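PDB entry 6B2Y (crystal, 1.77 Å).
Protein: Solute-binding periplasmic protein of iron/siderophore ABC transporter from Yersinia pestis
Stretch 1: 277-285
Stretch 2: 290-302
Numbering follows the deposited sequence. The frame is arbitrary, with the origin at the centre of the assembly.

Stretch 1 277-285: IASGGKSPG
Stretch 2 (290-302) GVVLGAQVTPEQA

What forms the apolar centre of the contact? Pro284, its ring puckered C-gamma exo, puts CG 3.7 Å from Val297 CG2 and 4.2 Å from Val292 CG1, apolar surfaces that shield one another from water. Both valines are t. Earlier in stretch 1, within strand 277-280, Ala278 points its CB toward stretch 2, 3.9 Å from CG2 of Val291, also t. Leu293 (m, t) rests CD1 on the backbone, 3.7 Å from Gly280 O, in van der Waals contact.

How do the backbones align? After the strand, Gly281 (phi/psi -157/29) breaks the extended run and Lys282 (-70/156) resumes it, its CA 4.3 Å from that of Val292 (-100/112); Gly280 CA lies 4.6 Å from Val291 CA. Lys282 N donates to Val291 O at 3.0 Å and 159°; Leu293 N returns a bond to Lys282 O, 3.2 Å, weak because bent to 132°. A CB on Gly280 would clash with Val291 O.

What joins the strand where direct bonding stops? One water donates to Ser279 O (2.9 Å) and accepts from Val291 N (2.8 Å), satisfying both backbone groups.

What shapes the polar edge? Lys282 (m, m, t, t) leads its end away. A type I turn, Gly294 to Val297, closes with Val297 N to Gly294 O at 3.1 Å. Thr298 (p) caps the helix, OG1 accepting from Gln301 N at 3.2 Å; Gln301 OE1 accepts from Thr298 N at 3.0 Å, while its NE2 lies 3.4 Å from Pro284 CB.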

# COMPACT_ATOMS: atom_id res chain seq x y z
N ILE A 277 -0.04 12.01 11.32
CA ILE A 277 -0.31 11.55 9.97
C ILE A 277 -1.63 10.79 9.98
O ILE A 277 -1.83 9.92 10.84
CB ILE A 277 0.81 10.64 9.42
CG1 ILE A 277 2.17 11.29 9.57
CG2 ILE A 277 0.56 10.31 7.95
CD1 ILE A 277 3.31 10.44 8.98
N ALA A 278 -2.49 11.08 9.02
CA ALA A 278 -3.71 10.32 8.79
C ALA A 278 -3.60 9.58 7.45
O ALA A 278 -3.10 10.15 6.48
CB ALA A 278 -4.95 11.23 8.77
N SER A 279 -4.06 8.34 7.40
CA SER A 279 -4.16 7.64 6.12
C SER A 279 -5.62 7.52 5.71
O SER A 279 -6.51 7.44 6.55
CB SER A 279 -3.53 6.23 6.15
OG SER A 279 -4.44 5.25 6.63
N GLY A 280 -5.84 7.48 4.40
CA GLY A 280 -7.18 7.28 3.89
C GLY A 280 -7.17 7.12 2.39
O GLY A 280 -6.15 7.29 1.73
N GLY A 281 -8.35 6.80 1.85
CA GLY A 281 -8.46 6.55 0.42
C GLY A 281 -9.87 6.76 -0.10
O GLY A 281 -10.30 6.12 -1.08
N LYS A 282 -10.61 7.65 0.55
CA LYS A 282 -11.99 7.88 0.13
C LYS A 282 -12.04 8.59 -1.22
O LYS A 282 -11.10 9.28 -1.63
CB LYS A 282 -12.74 8.71 1.18
CG LYS A 282 -12.99 7.98 2.49
CD LYS A 282 -13.82 6.74 2.27
CE LYS A 282 -14.00 5.97 3.57
NZ LYS A 282 -14.45 4.58 3.30
N SER A 283 -13.17 8.41 -1.90
CA SER A 283 -13.46 9.02 -3.19
C SER A 283 -14.14 10.37 -2.98
O SER A 283 -14.93 10.52 -2.04
CB SER A 283 -14.37 8.11 -4.02
OG SER A 283 -13.63 7.03 -4.57
N PRO A 284 -13.84 11.35 -3.84
CA PRO A 284 -14.43 12.68 -3.67
C PRO A 284 -15.95 12.60 -3.59
O PRO A 284 -16.59 11.88 -4.36
CB PRO A 284 -13.98 13.43 -4.93
CG PRO A 284 -12.78 12.68 -5.42
CD PRO A 284 -13.02 11.24 -5.05
N GLY A 285 -16.51 13.31 -2.62
CA GLY A 285 -17.95 13.31 -2.42
C GLY A 285 -18.52 12.09 -1.75
O GLY A 285 -19.75 11.96 -1.67
N GLY A 290 -13.63 10.04 6.33
CA GLY A 290 -12.26 9.65 6.05
C GLY A 290 -11.55 10.62 5.13
O GLY A 290 -12.15 11.48 4.49
N VAL A 291 -10.22 10.48 5.07
CA VAL A 291 -9.41 11.32 4.21
C VAL A 291 -9.61 10.92 2.76
O VAL A 291 -9.66 9.72 2.43
CB VAL A 291 -7.93 11.20 4.62
CG1 VAL A 291 -7.05 12.03 3.71
CG2 VAL A 291 -7.74 11.63 6.09
N VAL A 292 -9.74 11.91 1.89
CA VAL A 292 -10.03 11.72 0.47
C VAL A 292 -8.74 11.84 -0.32
O VAL A 292 -8.14 12.92 -0.40
CB VAL A 292 -11.08 12.74 -0.01
CG1 VAL A 292 -11.20 12.70 -1.52
CG2 VAL A 292 -12.41 12.44 0.65
N LEU A 293 -8.29 10.72 -0.91
CA LEU A 293 -7.05 10.65 -1.67
C LEU A 293 -7.19 9.56 -2.72
O LEU A 293 -7.95 8.60 -2.53
CB LEU A 293 -5.84 10.33 -0.76
CG LEU A 293 -5.49 11.33 0.33
CD1 LEU A 293 -4.64 10.67 1.42
CD2 LEU A 293 -4.79 12.52 -0.27
N GLY A 294 -6.44 9.69 -3.83
CA GLY A 294 -6.40 8.67 -4.85
C GLY A 294 -6.33 9.25 -6.26
O GLY A 294 -6.14 10.45 -6.45
N ALA A 295 -6.50 8.37 -7.25
CA ALA A 295 -6.16 8.71 -8.63
C ALA A 295 -7.08 9.76 -9.23
O ALA A 295 -6.75 10.31 -10.29
CB ALA A 295 -6.18 7.45 -9.51
N GLN A 296 -8.21 10.04 -8.59
CA GLN A 296 -9.16 11.02 -9.10
C GLN A 296 -9.36 12.18 -8.14
O GLN A 296 -10.29 12.98 -8.31
CB GLN A 296 -10.51 10.35 -9.39
CG GLN A 296 -10.43 9.24 -10.45
CD GLN A 296 -11.76 8.54 -10.67
OE1 GLN A 296 -12.42 8.11 -9.71
NE2 GLN A 296 -12.18 8.44 -11.93
N VAL A 297 -8.49 12.31 -7.14
CA VAL A 297 -8.61 13.36 -6.13
C VAL A 297 -7.69 14.51 -6.50
O VAL A 297 -6.52 14.29 -6.85
CB VAL A 297 -8.29 12.81 -4.73
CG1 VAL A 297 -8.24 13.94 -3.72
CG2 VAL A 297 -9.34 11.78 -4.34
N THR A 298 -8.22 15.74 -6.43
CA THR A 298 -7.45 16.95 -6.67
C THR A 298 -6.82 17.44 -5.38
O THR A 298 -7.30 17.12 -4.29
CB THR A 298 -8.35 18.05 -7.24
OG1 THR A 298 -9.27 18.49 -6.22
CG2 THR A 298 -9.14 17.53 -8.42
N PRO A 299 -5.74 18.24 -5.46
CA PRO A 299 -5.18 18.83 -4.24
C PRO A 299 -6.22 19.50 -3.36
O PRO A 299 -6.23 19.27 -2.15
CB PRO A 299 -4.16 19.84 -4.79
CG PRO A 299 -3.70 19.22 -6.08
CD PRO A 299 -4.92 18.54 -6.65
N GLU A 300 -7.14 20.27 -3.95
CA GLU A 300 -8.11 21.00 -3.14
C GLU A 300 -9.03 20.05 -2.37
O GLU A 300 -9.30 20.27 -1.19
CB GLU A 300 -8.93 21.95 -4.02
CG GLU A 300 -10.13 22.56 -3.31
CD GLU A 300 -11.46 21.90 -3.69
OE1 GLU A 300 -12.11 21.31 -2.79
OE2 GLU A 300 -11.86 21.98 -4.87
N GLN A 301 -9.50 18.99 -3.02
CA GLN A 301 -10.38 18.03 -2.34
C GLN A 301 -9.66 17.32 -1.21
O GLN A 301 -10.22 17.13 -0.11
CB GLN A 301 -10.90 17.00 -3.34
CG GLN A 301 -11.87 17.53 -4.38
CD GLN A 301 -12.07 16.53 -5.50
OE1 GLN A 301 -11.16 15.77 -5.83
NE2 GLN A 301 -13.27 16.51 -6.08
N ALA A 302 -8.43 16.86 -1.46
CA ALA A 302 -7.65 16.23 -0.40
C ALA A 302 -7.50 17.18 0.78
O ALA A 302 -7.81 16.82 1.93
CB ALA A 302 -6.28 15.83 -0.95
O HOH W 1 -9.23 8.33 6.52